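Local coordinates for protein putative transcriptional regulator (Streptomyces coelicolor, PDB 2ZB9) that probably binds DNA through an N-terminal helix-turn-helix and regulates transcription, as a member of the TetR family, at the interface of chains A and B. Sequence-based numbering; all coordinates share one arbitrary frame. Chains: chain A/B, Putative transcriptional regulator.

Contact 1: the interface of chains A and B. Residues chain A 177, 189, 192-193, 196; chain B 165-166, 169.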
ATOM      1  N   ARG A 177       1.381   2.447   5.371  1.00 28.22           N
ATOM      2  CA  ARG A 177       2.316   2.939   6.368  1.00 31.18           C
ATOM      3  C   ARG A 177       3.463   1.934   6.506  1.00 31.31           C
ATOM      4  O   ARG A 177       4.586   2.311   6.841  1.00 31.16           O
ATOM      5  CB  ARG A 177       1.607   3.176   7.708  1.00 28.99           C
ATOM      6  CG  ARG A 177       2.413   4.028   8.670  1.00 35.18           C
ATOM      7  CD  ARG A 177       1.623   4.446   9.919  1.00 32.69           C
ATOM      8  NE  ARG A 177       0.760   5.611   9.711  1.00 31.07           N
ATOM      9  CZ  ARG A 177       0.281   6.364  10.702  1.00 30.07           C
ATOM     10  NH1 ARG A 177       0.588   6.071  11.958  1.00 27.88           N
ATOM     11  NH2 ARG A 177      -0.503   7.404  10.446  1.00 27.15           N
ATOM     12  N   PHE A 189      -2.609   3.704  16.135  1.00 30.34           N
ATOM     13  CA  PHE A 189      -2.872   3.847  14.716  1.00 31.78           C
ATOM     14  C   PHE A 189      -4.053   2.948  14.349  1.00 30.59           C
ATOM     15  O   PHE A 189      -5.034   3.395  13.753  1.00 31.42           O
ATOM     16  CB  PHE A 189      -1.622   3.454  13.926  1.00 29.78           C
ATOM     17  CG  PHE A 189      -1.843   3.335  12.450  1.00 29.83           C
ATOM     18  CD1 PHE A 189      -2.359   4.396  11.719  1.00 28.99           C
ATOM     19  CD2 PHE A 189      -1.508   2.160  11.782  1.00 30.72           C
ATOM     20  CE1 PHE A 189      -2.539   4.291  10.341  1.00 29.54           C
ATOM     21  CE2 PHE A 189      -1.683   2.043  10.404  1.00 28.82           C
ATOM     22  CZ  PHE A 189      -2.199   3.114   9.683  1.00 29.62           C
ATOM     23  N   ALA A 192      -7.379   4.130  15.790  1.00 25.41           N
ATOM     24  CA  ALA A 192      -7.840   5.338  15.107  1.00 27.23           C
ATOM     25  C   ALA A 192      -8.436   5.031  13.730  1.00 26.45           C
ATOM     26  O   ALA A 192      -9.385   5.684  13.295  1.00 27.12           O
ATOM     27  CB  ALA A 192      -6.685   6.340  14.968  1.00 26.50           C
ATOM     28  N   LEU A 193      -7.878   4.040  13.044  1.00 26.33           N
ATOM     29  CA  LEU A 193      -8.378   3.667  11.723  1.00 27.61           C
ATOM     30  C   LEU A 193      -9.846   3.274  11.806  1.00 26.50           C
ATOM     31  O   LEU A 193     -10.651   3.681  10.976  1.00 26.42           O
ATOM     32  CB  LEU A 193      -7.589   2.488  11.150  1.00 27.33           C
ATOM     33  CG  LEU A 193      -6.126   2.689  10.751  1.00 30.40           C
ATOM     34  CD1 LEU A 193      -5.573   1.344  10.259  1.00 30.15           C
ATOM     35  CD2 LEU A 193      -6.013   3.744   9.653  1.00 30.33           C
ATOM     36  N   ASN A 196     -12.232   6.394  13.274  1.00 28.95           N
ATOM     37  CA  ASN A 196     -12.416   7.435  12.261  1.00 28.11           C
ATOM     38  C   ASN A 196     -13.492   7.036  11.270  1.00 28.07           C
ATOM     39  O   ASN A 196     -14.390   7.811  10.950  1.00 29.41           O
ATOM     40  CB  ASN A 196     -11.126   7.682  11.480  1.00 26.79           C
ATOM     41  CG  ASN A 196     -10.079   8.406  12.289  1.00 30.43           C
ATOM     42  OD1 ASN A 196     -10.387   9.045  13.292  1.00 30.95           O
ATOM     43  ND2 ASN A 196      -8.831   8.334  11.838  1.00 27.96           N
TER
ATOM     44  N   VAL B 165      -3.254   9.974  10.511  1.00 31.74           N
ATOM     45  CA  VAL B 165      -3.978   8.731  10.258  1.00 30.82           C
ATOM     46  C   VAL B 165      -4.851   8.927   9.020  1.00 31.33           C
ATOM     47  O   VAL B 165      -4.967   8.033   8.180  1.00 32.67           O
ATOM     48  CB  VAL B 165      -4.867   8.336  11.453  1.00 30.72           C
ATOM     49  CG1 VAL B 165      -5.674   7.071  11.117  1.00 29.31           C
ATOM     50  CG2 VAL B 165      -3.998   8.092  12.678  1.00 29.33           C
ATOM     51  N   LEU B 166      -5.448  10.110   8.904  1.00 29.97           N
ATOM     52  CA  LEU B 166      -6.302  10.434   7.764  1.00 29.49           C
ATOM     53  C   LEU B 166      -5.552  10.360   6.436  1.00 30.29           C
ATOM     54  O   LEU B 166      -6.120   9.979   5.415  1.00 29.77           O
ATOM     55  CB  LEU B 166      -6.889  11.834   7.912  1.00 28.55           C
ATOM     56  CG  LEU B 166      -7.794  12.130   9.107  1.00 28.93           C
ATOM     57  CD1 LEU B 166      -8.340  13.549   8.963  1.00 27.30           C
ATOM     58  CD2 LEU B 166      -8.931  11.130   9.170  1.00 27.42           C
ATOM     59  N   GLN B 169      -5.600   6.868   5.311  1.00 29.43           N
ATOM     60  CA  GLN B 169      -6.943   6.416   4.964  1.00 28.47           C
ATOM     61  C   GLN B 169      -7.492   7.105   3.726  1.00 28.50           C
ATOM     62  O   GLN B 169      -8.585   6.792   3.255  1.00 29.87           O
ATOM     63  CB  GLN B 169      -7.885   6.641   6.137  1.00 26.08           C
ATOM     64  CG  GLN B 169      -7.599   5.730   7.302  1.00 28.22           C
ATOM     65  CD  GLN B 169      -8.641   5.844   8.387  1.00 28.59           C
ATOM     66  OE1 GLN B 169      -8.713   6.851   9.093  1.00 29.30           O
ATOM     67  NE2 GLN B 169      -9.463   4.811   8.523  1.00 25.90           N
TER
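B:Val165, from the first turn of helix 163-179, pushes its forked side chain against helix 187-199 of chain A and forms the apolar centre of this helix-to-helix patch, where it hides 64 Å² of its surface. The two branches favour different partners, though both border the methyl of A:Ala192. CG1, anti to the backbone N (chi1 177°), lies 3.6 Å from A:Leu193 CD2, while CG2 points to the methyl of A:Ala192, with 3.9 Å between CG2 and CB. CG2 also comes near the rim of A:Phe189 at CD1, a looser approach at 4.2 Å. That ring is held in position from within its own chain: A:Leu193 CD1 sits over one face and A:Arg177 NE over the other, both offset toward the rim. The guanidinium of A:Arg177 in turn has B:Val165 N at its edge, so the arginine borders the valine backbone as well as backing the phenylalanine.

One turn along chain B's helix, the aliphatic part of B:Gln169 continues the apolar surface, its CG 3.5 Å from A:Leu193 CD2. Beyond CG the chain is extended, which carries the amide past the leucine to the polar rim, where both of its ends are used. B:Gln169 NE2 donates to the backbone A:Leu193 O at 3.0 Å, reaching a lone pair in the carbonyl plane. The other end accepts from A:Asn196, whose own amide is turned 37° from that of the glutamine. These two bonds together would restrain rotation of the glutamine amide. The second is fairly straight, 164° at the hydrogen, with A:Asn196 ND2 3.1 Å from B:Gln169 OE1.

Contact 2: the interface of chains A and B. Residues chain A 176, 180, 182-183; chain B 133, 137-138, 141, 164.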
ATOM      1  N   HIS A 176       0.077   0.655   3.555  1.00 29.28           N
ATOM      2  CA  HIS A 176       0.738   1.870   3.104  1.00 28.81           C
ATOM      3  C   HIS A 176       1.756   2.396   4.102  1.00 29.22           C
ATOM      4  O   HIS A 176       2.878   2.751   3.729  1.00 29.68           O
ATOM      5  CB  HIS A 176      -0.293   2.954   2.797  1.00 28.41           C
ATOM      6  CG  HIS A 176       0.311   4.254   2.373  1.00 30.60           C
ATOM      7  ND1 HIS A 176       0.356   5.358   3.196  1.00 31.13           N
ATOM      8  CD2 HIS A 176       0.909   4.622   1.214  1.00 32.21           C
ATOM      9  CE1 HIS A 176       0.954   6.351   2.561  1.00 32.21           C
ATOM     10  NE2 HIS A 176       1.298   5.931   1.357  1.00 31.95           N
ATOM     11  N   ILE A 180       5.879   2.293   3.255  1.00 35.37           N
ATOM     12  CA  ILE A 180       6.660   3.518   3.357  1.00 39.21           C
ATOM     13  C   ILE A 180       6.399   4.098   4.751  1.00 39.36           C
ATOM     14  O   ILE A 180       5.459   4.864   4.981  1.00 37.99           O
ATOM     15  CB  ILE A 180       6.313   4.494   2.193  1.00 42.24           C
ATOM     16  CG1 ILE A 180       6.342   5.936   2.675  1.00 43.85           C
ATOM     17  CG2 ILE A 180       5.007   4.094   1.536  1.00 41.90           C
ATOM     18  CD1 ILE A 180       5.906   6.896   1.621  1.00 46.77           C
ATOM     19  N   ASP A 182       6.822   6.470   7.103  1.00 43.91           N
ATOM     20  CA  ASP A 182       7.030   7.855   7.517  1.00 44.31           C
ATOM     21  C   ASP A 182       6.453   7.972   8.930  1.00 45.13           C
ATOM     22  O   ASP A 182       6.878   8.808   9.727  1.00 45.82           O
ATOM     23  CB  ASP A 182       6.289   8.831   6.588  1.00 43.70           C
ATOM     24  CG  ASP A 182       7.006   9.045   5.263  1.00 44.71           C
ATOM     25  OD1 ASP A 182       8.225   9.312   5.279  1.00 45.99           O
ATOM     26  OD2 ASP A 182       6.352   8.961   4.204  1.00 44.43           O
ATOM     27  N   GLU A 183       5.473   7.123   9.226  1.00 44.37           N
ATOM     28  CA  GLU A 183       4.814   7.112  10.525  1.00 43.30           C
ATOM     29  C   GLU A 183       4.773   5.691  11.077  1.00 43.47           C
ATOM     30  O   GLU A 183       4.762   4.720  10.321  1.00 42.49           O
ATOM     31  CB  GLU A 183       3.391   7.656  10.395  1.00 45.31           C
ATOM     32  CG  GLU A 183       3.297   9.101   9.927  1.00 46.93           C
ATOM     33  CD  GLU A 183       3.930  10.074  10.907  1.00 47.82           C
ATOM     34  OE1 GLU A 183       3.721   9.914  12.123  1.00 49.24           O
ATOM     35  OE2 GLU A 183       4.628  11.005  10.462  1.00 51.74           O
TER
ATOM     36  N   ARG B 133      11.461   8.899   1.217  1.00 32.16           N
ATOM     37  CA  ARG B 133      10.820   9.668   2.266  1.00 35.53           C
ATOM     38  C   ARG B 133      11.335  11.100   2.311  1.00 36.78           C
ATOM     39  O   ARG B 133      10.552  12.040   2.435  1.00 36.26           O
ATOM     40  CB  ARG B 133      11.033   8.995   3.624  1.00 37.59           C
ATOM     41  CG  ARG B 133      10.466   7.579   3.706  1.00 43.14           C
ATOM     42  CD  ARG B 133      10.395   7.093   5.150  1.00 45.69           C
ATOM     43  NE  ARG B 133      11.718   6.947   5.744  1.00 50.02           N
ATOM     44  CZ  ARG B 133      12.457   5.844   5.667  1.00 51.46           C
ATOM     45  NH1 ARG B 133      12.001   4.779   5.021  1.00 50.09           N
ATOM     46  NH2 ARG B 133      13.656   5.806   6.235  1.00 50.47           N
ATOM     47  N   SER B 137       7.821  11.470  -0.120  1.00 31.60           N
ATOM     48  CA  SER B 137       6.735  11.198   0.824  1.00 32.73           C
ATOM     49  C   SER B 137       6.593  12.044   2.087  1.00 32.69           C
ATOM     50  O   SER B 137       5.487  12.461   2.417  1.00 31.88           O
ATOM     51  CB  SER B 137       6.721   9.712   1.199  1.00 32.90           C
ATOM     52  OG  SER B 137       7.884   9.307   1.900  1.00 36.97           O
ATOM     53  N   ALA B 138       7.682  12.299   2.802  1.00 32.08           N
ATOM     54  CA  ALA B 138       7.581  13.102   4.019  1.00 34.41           C
ATOM     55  C   ALA B 138       6.921  14.449   3.734  1.00 33.67           C
ATOM     56  O   ALA B 138       6.006  14.865   4.446  1.00 35.07           O
ATOM     57  CB  ALA B 138       8.964  13.312   4.638  1.00 33.87           C
ATOM     58  N   ARG B 141       3.120  14.166   2.714  1.00 30.44           N
ATOM     59  CA  ARG B 141       2.325  13.928   3.916  1.00 32.13           C
ATOM     60  C   ARG B 141       2.184  15.219   4.728  1.00 30.89           C
ATOM     61  O   ARG B 141       1.111  15.520   5.232  1.00 31.03           O
ATOM     62  CB  ARG B 141       2.959  12.843   4.794  1.00 29.55           C
ATOM     63  CG  ARG B 141       2.976  11.443   4.181  1.00 34.71           C
ATOM     64  CD  ARG B 141       3.452  10.410   5.202  1.00 33.67           C
ATOM     65  NE  ARG B 141       2.499  10.268   6.303  1.00 33.15           N
ATOM     66  CZ  ARG B 141       1.704   9.216   6.482  1.00 33.62           C
ATOM     67  NH1 ARG B 141       1.748   8.191   5.637  1.00 32.79           N
ATOM     68  NH2 ARG B 141       0.846   9.197   7.495  1.00 28.75           N
ATOM     69  N   GLN B 164      -2.533  12.591  10.693  1.00 30.46           N
ATOM     70  CA  GLN B 164      -1.613  11.708   9.993  1.00 31.58           C
ATOM     71  C   GLN B 164      -2.301  10.381   9.673  1.00 31.46           C
ATOM     72  O   GLN B 164      -1.975   9.731   8.679  1.00 31.46           O
ATOM     73  CB  GLN B 164      -0.350  11.461  10.820  1.00 32.69           C
ATOM     74  CG  GLN B 164       0.732  12.530  10.657  1.00 35.75           C
ATOM     75  CD  GLN B 164       1.109  12.777   9.203  1.00 38.87           C
ATOM     76  OE1 GLN B 164       1.163  11.853   8.389  1.00 42.19           O
ATOM     77  NE2 GLN B 164       1.384  14.030   8.873  1.00 40.39           N
TER
HETATM   78  O   HOH W   1       4.030   7.686   3.881  1.00 36.61           O
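The loop that follows helix 163-179 of chain A, carrying A:Ile180, A:Asp182 and A:Glu183, lies against helix 126-153 of chain B, with B:Gln164 from the start of chain B's helix 163-179 at one border and A:His176 from chain A's helix at another. A:Asp182 hides the largest area of the residues in this patch, 81 Å². Its OD2 accepts from the hydroxyl B:Ser137 OG at 2.8 Å through the syn lone pair; a serine chi1 of 65° puts OG between its backbone N and carbonyl carbon, facing the carboxylate. The same A:Asp182 OD2 lies 2.7 Å from water 1, and B:Arg141 NH1 reaches that water at 2.9 Å, giving a bridged link between carboxylate and guanidinium. Direct pairing is absent here: A:Asp182 OD2 and B:Arg141 NE are 4.6 Å apart, so any attraction would act at longer range. The aliphatic stem of B:Arg141 nevertheless packs on the aspartate, with CD 3.5 Å from A:Asp182 CB.

B:Arg141 bends at chi3 (66°), swinging its guanidinium toward B:Gln164 and bringing one face against A:Glu183, whose CG lies over it on the NH2 side, 3.5 Å from B:Arg141 NH2. Cutting B:Arg141 back to an alanine is likely to leave the bridging water without this chain B partner, B:Gln164 OE1 without the NE and NH2 donors, and a gap beside A:Asp182 CB. The carboxylate of A:Glu183 stacks on the B:Gln164 amide, their planes 28° apart. Within chain B, the arginine holds the glutamine side-on: NE and NH2 both donate to one oxygen, which lies close to the guanidinium plane, with B:Arg141 NH2 2.8 Å from B:Gln164 OE1.

The C-alpha centres of contact 1 and contact 2 lie about 12 Å apart, and both draw on helix 163-179 of each chain. On chain B, the neighbouring residues B:Gln164 and B:Val165 serve contact 2 and contact 1 respectively; on chain A, A:His176 and A:Arg177 divide in the same way. Contact 1 adds chain A's helix 187-199, whereas contact 2 extends to the long helix 126-153 of chain B. Two-fold symmetry repeats both patches with the chains exchanged. Both are parts of one two-fold interface in the C-terminal region, consistent with the dimerisation usual for TetR-family regulators.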